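Local coordinates for scarecrow-like protein 3 (Arabidopsis thaliana, PDB 6KPB), which probably acts as a transcription factor in plant development, working as a GRAS-family partner of zinc finger proteins of the IDD group, at residues Y99-K110 with G398-E408. Residues are numbered along the deposited sequence; the frame is centred on the assembly and turned at random.
Sequences YFTEALANRILK and GEEIKNIISCE
Ile-401 meets Phe-100 branch by branch: its CG2 stands over the centre of the ring, 3.6 Å from the centroid and only 7° off the normal, a CH-pi contact. The CD1 of the same isoleucine reaches the ring atom CE1 of Phe-100. This division follows from the first torsion, which sets CG2 anti to the backbone N of Ile-401 while CG1 lies beside it. Helices 99-109 and 398-406 run in broadly the same direction, their axes 37° apart and 8.2 Å at closest approach. The spacing is consistent with small residues at the crossing: Ala-103 CB rests 3.8 Å from Lys-402 CA, and Gly-398 offers its CA to the ring of Tyr-99. Ser-406 CB packs on the backbone of Ala-103 and Arg-107, while its OG turns back to Lys-402 O at 2.6 Å; that carbonyl thus accepts both OG and N of Ser-406, from opposite faces of its plane.

Toward the C-terminal ends the contact becomes polar. Arg-107 extends with CG anti to its N (chi1 -177°) and runs past Ser-406; this extended chain brings NH1 to Ile-405 O at 2.7 Å, a hydrogen bond with a bent N-H and the donor above the carbonyl plane. Arg-107 NH2 forms a salt bridge with Glu-408 OE2, the hydrogen bond within it weak at 3.3 Å; Arg-412 and Arg-363 also pair with that oxygen. Phe-100 and Arg-107 additionally touch helix 360-381. Helix 92-109, within the region predicted as leucine repeat I, thus packs on helix 387-406, where segment 398-408 runs from the predicted PFYRE region into the SAW region. An apolar interface gives way to a charged end where three arginines converge on one carboxylate oxygen, an arrangement that would probably stabilise the ionised form of Glu-408.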
ATOM      1  N   TYR A  99      -0.035   3.397 -17.034  1.00 82.27           N
ATOM      2  CA  TYR A  99      -1.297   3.408 -16.304  1.00 77.30           C
ATOM      3  C   TYR A  99      -2.424   2.750 -17.089  1.00 81.73           C
ATOM      4  O   TYR A  99      -3.307   2.125 -16.491  1.00 85.57           O
ATOM      5  CB  TYR A  99      -1.662   4.844 -15.921  1.00 70.22           C
ATOM      6  CG  TYR A  99      -0.643   5.458 -14.995  1.00 73.83           C
ATOM      7  CD1 TYR A  99      -0.606   5.116 -13.651  1.00 71.71           C
ATOM      8  CD2 TYR A  99       0.295   6.364 -15.466  1.00 78.18           C
ATOM      9  CE1 TYR A  99       0.337   5.660 -12.801  1.00 75.02           C
ATOM     10  CE2 TYR A  99       1.240   6.914 -14.626  1.00 78.91           C
ATOM     11  CZ  TYR A  99       1.256   6.561 -13.294  1.00 80.20           C
ATOM     12  OH  TYR A  99       2.194   7.111 -12.450  1.00 84.97           O
ATOM     13  N   PHE A 100      -2.410   2.861 -18.420  1.00 81.44           N
ATOM     14  CA  PHE A 100      -3.385   2.122 -19.215  1.00 79.00           C
ATOM     15  C   PHE A 100      -3.069   0.633 -19.246  1.00 80.78           C
ATOM     16  O   PHE A 100      -3.988  -0.190 -19.313  1.00 85.06           O
ATOM     17  CB  PHE A 100      -3.449   2.683 -20.636  1.00 80.16           C
ATOM     18  CG  PHE A 100      -4.210   3.975 -20.742  1.00 78.49           C
ATOM     19  CD1 PHE A 100      -3.568   5.188 -20.561  1.00 81.01           C
ATOM     20  CD2 PHE A 100      -5.566   3.976 -21.024  1.00 85.31           C
ATOM     21  CE1 PHE A 100      -4.265   6.378 -20.656  1.00 93.78           C
ATOM     22  CE2 PHE A 100      -6.269   5.162 -21.121  1.00 86.97           C
ATOM     23  CZ  PHE A 100      -5.617   6.364 -20.936  1.00 85.63           C
ATOM     24  N   THR A 101      -1.786   0.266 -19.203  1.00 81.73           N
ATOM     25  CA  THR A 101      -1.426  -1.149 -19.149  1.00 86.63           C
ATOM     26  C   THR A 101      -1.903  -1.780 -17.848  1.00 91.05           C
ATOM     27  O   THR A 101      -2.527  -2.848 -17.855  1.00 95.66           O
ATOM     28  CB  THR A 101       0.086  -1.324 -19.307  1.00 81.88           C
ATOM     29  OG1 THR A 101       0.490  -0.858 -20.602  1.00 82.52           O
ATOM     30  CG2 THR A 101       0.477  -2.781 -19.157  1.00 78.90           C
ATOM     31  N   GLU A 102      -1.612  -1.132 -16.716  1.00 84.27           N
ATOM     32  CA  GLU A 102      -2.090  -1.639 -15.432  1.00 80.79           C
ATOM     33  C   GLU A 102      -3.610  -1.714 -15.405  1.00 83.49           C
ATOM     34  O   GLU A 102      -4.184  -2.669 -14.869  1.00 82.84           O
ATOM     35  CB  GLU A 102      -1.572  -0.758 -14.292  1.00 85.81           C
ATOM     36  CG  GLU A 102      -2.253  -1.022 -12.956  1.00 94.00           C
ATOM     37  CD  GLU A 102      -1.365  -0.718 -11.765  1.00113.82           C
ATOM     38  OE1 GLU A 102      -0.179  -0.393 -11.973  1.00120.09           O
ATOM     39  OE2 GLU A 102      -1.851  -0.813 -10.618  1.00120.96           O
ATOM     40  N   ALA A 103      -4.277  -0.719 -15.992  1.00 78.14           N
ATOM     41  CA  ALA A 103      -5.735  -0.729 -16.056  1.00 76.71           C
ATOM     42  C   ALA A 103      -6.241  -1.926 -16.852  1.00 85.51           C
ATOM     43  O   ALA A 103      -7.128  -2.658 -16.398  1.00 82.29           O
ATOM     44  CB  ALA A 103      -6.236   0.579 -16.666  1.00 71.72           C
ATOM     45  N   LEU A 104      -5.684  -2.137 -18.048  1.00 86.45           N
ATOM     46  CA  LEU A 104      -6.105  -3.262 -18.880  1.00 88.18           C
ATOM     47  C   LEU A 104      -5.866  -4.589 -18.174  1.00 93.84           C
ATOM     48  O   LEU A 104      -6.716  -5.485 -18.214  1.00 95.10           O
ATOM     49  CB  LEU A 104      -5.371  -3.232 -20.219  1.00 88.28           C
ATOM     50  CG  LEU A 104      -5.844  -2.209 -21.252  1.00 91.15           C
ATOM     51  CD1 LEU A 104      -4.982  -2.273 -22.505  1.00 96.04           C
ATOM     52  CD2 LEU A 104      -7.305  -2.450 -21.592  1.00 89.39           C
ATOM     53  N   ALA A 105      -4.709  -4.732 -17.522  1.00 95.39           N
ATOM     54  CA  ALA A 105      -4.424  -5.965 -16.798  1.00 90.98           C
ATOM     55  C   ALA A 105      -5.382  -6.158 -15.632  1.00 95.95           C
ATOM     56  O   ALA A 105      -5.724  -7.297 -15.293  1.00102.56           O
ATOM     57  CB  ALA A 105      -2.977  -5.963 -16.312  1.00 89.54           C
ATOM     58  N   ASN A 106      -5.832  -5.066 -15.013  1.00 95.73           N
ATOM     59  CA  ASN A 106      -6.814  -5.182 -13.941  1.00 96.38           C
ATOM     60  C   ASN A 106      -8.160  -5.654 -14.478  1.00 97.51           C
ATOM     61  O   ASN A 106      -8.863  -6.424 -13.814  1.00 96.23           O
ATOM     62  CB  ASN A 106      -6.964  -3.845 -13.216  1.00 99.89           C
ATOM     63  CG  ASN A 106      -6.662  -3.946 -11.732  1.00106.29           C
ATOM     64  OD1 ASN A 106      -5.504  -3.905 -11.317  1.00105.59           O
ATOM     65  ND2 ASN A 106      -7.708  -4.076 -10.923  1.00113.02           N
ATOM     66  N   ARG A 107      -8.532  -5.208 -15.680  1.00 91.05           N
ATOM     67  CA  ARG A 107      -9.825  -5.588 -16.244  1.00 91.93           C
ATOM     68  C   ARG A 107      -9.883  -7.082 -16.538  1.00 93.68           C
ATOM     69  O   ARG A 107     -10.852  -7.759 -16.175  1.00 90.55           O
ATOM     70  CB  ARG A 107     -10.109  -4.782 -17.510  1.00 89.27           C
ATOM     71  CG  ARG A 107     -11.476  -5.064 -18.110  1.00 82.30           C
ATOM     72  CD  ARG A 107     -11.726  -4.243 -19.361  1.00 90.14           C
ATOM     73  NE  ARG A 107     -13.090  -4.423 -19.848  1.00 95.37           N
ATOM     74  CZ  ARG A 107     -14.128  -3.701 -19.441  1.00 88.01           C
ATOM     75  NH1 ARG A 107     -13.959  -2.743 -18.539  1.00 86.13           N
ATOM     76  NH2 ARG A 107     -15.335  -3.936 -19.935  1.00 89.55           N
ATOM     77  N   ILE A 108      -8.855  -7.618 -17.203  1.00 97.26           N
ATOM     78  CA  ILE A 108      -8.838  -9.046 -17.491  1.00 95.65           C
ATOM     79  C   ILE A 108      -8.680  -9.865 -16.222  1.00100.31           C
ATOM     80  O   ILE A 108      -9.061 -11.041 -16.195  1.00113.46           O
ATOM     81  CB  ILE A 108      -7.725  -9.404 -18.491  1.00101.75           C
ATOM     82  CG1 ILE A 108      -6.355  -9.294 -17.831  1.00103.30           C
ATOM     83  CG2 ILE A 108      -7.785  -8.495 -19.684  1.00111.04           C
ATOM     84  CD1 ILE A 108      -5.230  -9.217 -18.826  1.00107.92           C
ATOM     85  N   LEU A 109      -8.114  -9.279 -15.166  1.00104.49           N
ATOM     86  CA  LEU A 109      -8.081  -9.966 -13.882  1.00 99.64           C
ATOM     87  C   LEU A 109      -9.484 -10.142 -13.321  1.00101.58           C
ATOM     88  O   LEU A 109      -9.765 -11.144 -12.655  1.00 95.85           O
ATOM     89  CB  LEU A 109      -7.201  -9.196 -12.897  1.00 95.47           C
ATOM     90  CG  LEU A 109      -6.774  -9.943 -11.635  1.00 96.30           C
ATOM     91  CD1 LEU A 109      -5.977 -11.185 -12.000  1.00113.14           C
ATOM     92  CD2 LEU A 109      -5.966  -9.036 -10.722  1.00 97.95           C
ATOM     93  N   LYS A 110     -10.382  -9.191 -13.595  1.00101.93           N
ATOM     94  CA  LYS A 110     -11.760  -9.309 -13.136  1.00100.64           C
ATOM     95  C   LYS A 110     -12.529 -10.389 -13.882  1.00102.00           C
ATOM     96  O   LYS A 110     -13.608 -10.785 -13.429  1.00115.00           O
ATOM     97  CB  LYS A 110     -12.487  -7.971 -13.279  1.00106.66           C
ATOM     98  CG  LYS A 110     -12.007  -6.890 -12.324  1.00103.95           C
ATOM     99  CD  LYS A 110     -12.940  -5.691 -12.350  1.00106.08           C
ATOM    100  CE  LYS A 110     -12.607  -4.699 -11.251  1.00109.91           C
ATOM    101  NZ  LYS A 110     -13.676  -3.671 -11.101  1.00124.04           N
ATOM    102  N   GLY A 398      -4.041   8.174 -12.737  1.00 71.12           N
ATOM    103  CA  GLY A 398      -3.960   6.723 -12.777  1.00 69.57           C
ATOM    104  C   GLY A 398      -5.197   6.056 -12.206  1.00 77.67           C
ATOM    105  O   GLY A 398      -5.680   5.058 -12.745  1.00 82.46           O
ATOM    106  N   GLU A 399      -5.728   6.600 -11.108  1.00 81.92           N
ATOM    107  CA  GLU A 399      -6.942   6.038 -10.526  1.00 81.23           C
ATOM    108  C   GLU A 399      -8.143   6.256 -11.437  1.00 84.07           C
ATOM    109  O   GLU A 399      -8.989   5.365 -11.581  1.00 89.50           O
ATOM    110  CB  GLU A 399      -7.195   6.644  -9.147  1.00 87.28           C
ATOM    111  CG  GLU A 399      -6.332   6.040  -8.059  1.00 99.10           C
ATOM    112  CD  GLU A 399      -6.516   4.539  -7.950  1.00112.34           C
ATOM    113  OE1 GLU A 399      -7.677   4.077  -7.987  1.00120.24           O
ATOM    114  OE2 GLU A 399      -5.500   3.821  -7.842  1.00116.00           O
ATOM    115  N   GLU A 400      -8.235   7.431 -12.059  1.00 75.51           N
ATOM    116  CA  GLU A 400      -9.330   7.686 -12.986  1.00 78.89           C
ATOM    117  C   GLU A 400      -9.216   6.807 -14.224  1.00 85.02           C
ATOM    118  O   GLU A 400     -10.212   6.230 -14.675  1.00 85.19           O
ATOM    119  CB  GLU A 400      -9.358   9.166 -13.366  1.00 80.44           C
ATOM    120  CG  GLU A 400      -9.581  10.097 -12.183  1.00 92.34           C
ATOM    121  CD  GLU A 400      -9.489  11.562 -12.565  1.00 96.76           C
ATOM    122  OE1 GLU A 400      -9.164  11.853 -13.736  1.00 93.21           O
ATOM    123  OE2 GLU A 400      -9.741  12.420 -11.695  1.00 93.77           O
ATOM    124  N   ILE A 401      -8.009   6.686 -14.783  1.00 81.41           N
ATOM    125  CA  ILE A 401      -7.798   5.811 -15.934  1.00 75.98           C
ATOM    126  C   ILE A 401      -8.165   4.376 -15.580  1.00 82.04           C
ATOM    127  O   ILE A 401      -8.877   3.693 -16.327  1.00 76.73           O
ATOM    128  CB  ILE A 401      -6.345   5.918 -16.429  1.00 83.51           C
ATOM    129  CG1 ILE A 401      -6.105   7.270 -17.104  1.00 89.61           C
ATOM    130  CG2 ILE A 401      -6.013   4.775 -17.378  1.00 78.13           C
ATOM    131  CD1 ILE A 401      -4.646   7.567 -17.369  1.00 90.51           C
ATOM    132  N   LYS A 402      -7.690   3.901 -14.426  1.00 82.85           N
ATOM    133  CA  LYS A 402      -7.991   2.541 -13.992  1.00 82.74           C
ATOM    134  C   LYS A 402      -9.491   2.327 -13.829  1.00 84.69           C
ATOM    135  O   LYS A 402     -10.022   1.277 -14.208  1.00 90.36           O
ATOM    136  CB  LYS A 402      -7.258   2.240 -12.685  1.00 85.04           C
ATOM    137  CG  LYS A 402      -7.643   0.928 -12.024  1.00 93.45           C
ATOM    138  CD  LYS A 402      -6.732   0.628 -10.842  1.00106.37           C
ATOM    139  CE  LYS A 402      -7.520   0.453  -9.553  1.00116.00           C
ATOM    140  NZ  LYS A 402      -6.628   0.127  -8.403  1.00118.12           N
ATOM    141  N   ASN A 403     -10.194   3.318 -13.276  1.00 86.57           N
ATOM    142  CA  ASN A 403     -11.630   3.172 -13.067  1.00 79.89           C
ATOM    143  C   ASN A 403     -12.399   3.225 -14.380  1.00 85.81           C
ATOM    144  O   ASN A 403     -13.412   2.533 -14.532  1.00 88.43           O
ATOM    145  CB  ASN A 403     -12.132   4.253 -12.109  1.00 77.61           C
ATOM    146  CG  ASN A 403     -13.578   4.045 -11.704  1.00 92.18           C
ATOM    147  OD1 ASN A 403     -14.472   4.757 -12.159  1.00 96.45           O
ATOM    148  ND2 ASN A 403     -13.815   3.057 -10.849  1.00 90.79           N
ATOM    149  N   ILE A 404     -11.934   4.032 -15.337  1.00 84.16           N
ATOM    150  CA  ILE A 404     -12.610   4.123 -16.628  1.00 79.76           C
ATOM    151  C   ILE A 404     -12.451   2.833 -17.424  1.00 81.63           C
ATOM    152  O   ILE A 404     -13.370   2.419 -18.142  1.00 89.22           O
ATOM    153  CB  ILE A 404     -12.080   5.339 -17.413  1.00 80.60           C
ATOM    154  CG1 ILE A 404     -12.491   6.644 -16.728  1.00 82.37           C
ATOM    155  CG2 ILE A 404     -12.573   5.319 -18.851  1.00 79.25           C
ATOM    156  CD1 ILE A 404     -11.779   7.864 -17.269  1.00 85.69           C
ATOM    157  N   ILE A 405     -11.309   2.163 -17.300  1.00 88.48           N
ATOM    158  CA  ILE A 405     -10.953   1.068 -18.193  1.00 86.75           C
ATOM    159  C   ILE A 405     -11.285  -0.292 -17.593  1.00 91.85           C
ATOM    160  O   ILE A 405     -11.722  -1.196 -18.307  1.00 96.45           O
ATOM    161  CB  ILE A 405      -9.459   1.163 -18.571  1.00 93.56           C
ATOM    162  CG1 ILE A 405      -9.186   2.460 -19.338  1.00 81.95           C
ATOM    163  CG2 ILE A 405      -9.030  -0.038 -19.399  1.00 97.41           C
ATOM    164  CD1 ILE A 405      -9.919   2.554 -20.658  1.00 77.61           C
ATOM    165  N   SER A 406     -11.100  -0.461 -16.284  1.00 87.46           N
ATOM    166  CA  SER A 406     -11.195  -1.776 -15.665  1.00 86.07           C
ATOM    167  C   SER A 406     -12.480  -2.004 -14.877  1.00 93.93           C
ATOM    168  O   SER A 406     -12.700  -3.123 -14.405  1.00 94.40           O
ATOM    169  CB  SER A 406      -9.991  -2.013 -14.748  1.00 77.19           C
ATOM    170  OG  SER A 406     -10.082  -1.228 -13.573  1.00 92.46           O
ATOM    171  N   CYS A 407     -13.330  -0.994 -14.717  1.00 93.11           N
ATOM    172  CA  CYS A 407     -14.536  -1.128 -13.913  1.00 91.46           C
ATOM    173  C   CYS A 407     -15.786  -1.058 -14.782  1.00 97.86           C
ATOM    174  O   CYS A 407     -15.769  -0.544 -15.905  1.00102.33           O
ATOM    175  CB  CYS A 407     -14.597  -0.048 -12.827  1.00 86.88           C
ATOM    176  SG  CYS A 407     -13.378  -0.257 -11.509  1.00 98.20           S
ATOM    177  N   GLU A 408     -16.883  -1.590 -14.240  1.00104.00           N
ATOM    178  CA  GLU A 408     -18.171  -1.603 -14.916  1.00 92.87           C
ATOM    179  C   GLU A 408     -19.286  -1.437 -13.893  1.00 93.39           C
ATOM    180  O   GLU A 408     -19.072  -1.535 -12.681  1.00 94.69           O
ATOM    181  CB  GLU A 408     -18.380  -2.895 -15.719  1.00 86.87           C
ATOM    182  CG  GLU A 408     -17.661  -2.927 -17.060  1.00 98.70           C
ATOM    183  CD  GLU A 408     -18.184  -1.883 -18.030  1.00105.63           C
ATOM    184  OE1 GLU A 408     -19.316  -1.390 -17.833  1.00107.69           O
ATOM    185  OE2 GLU A 408     -17.461  -1.551 -18.992  1.00105.17           O
TER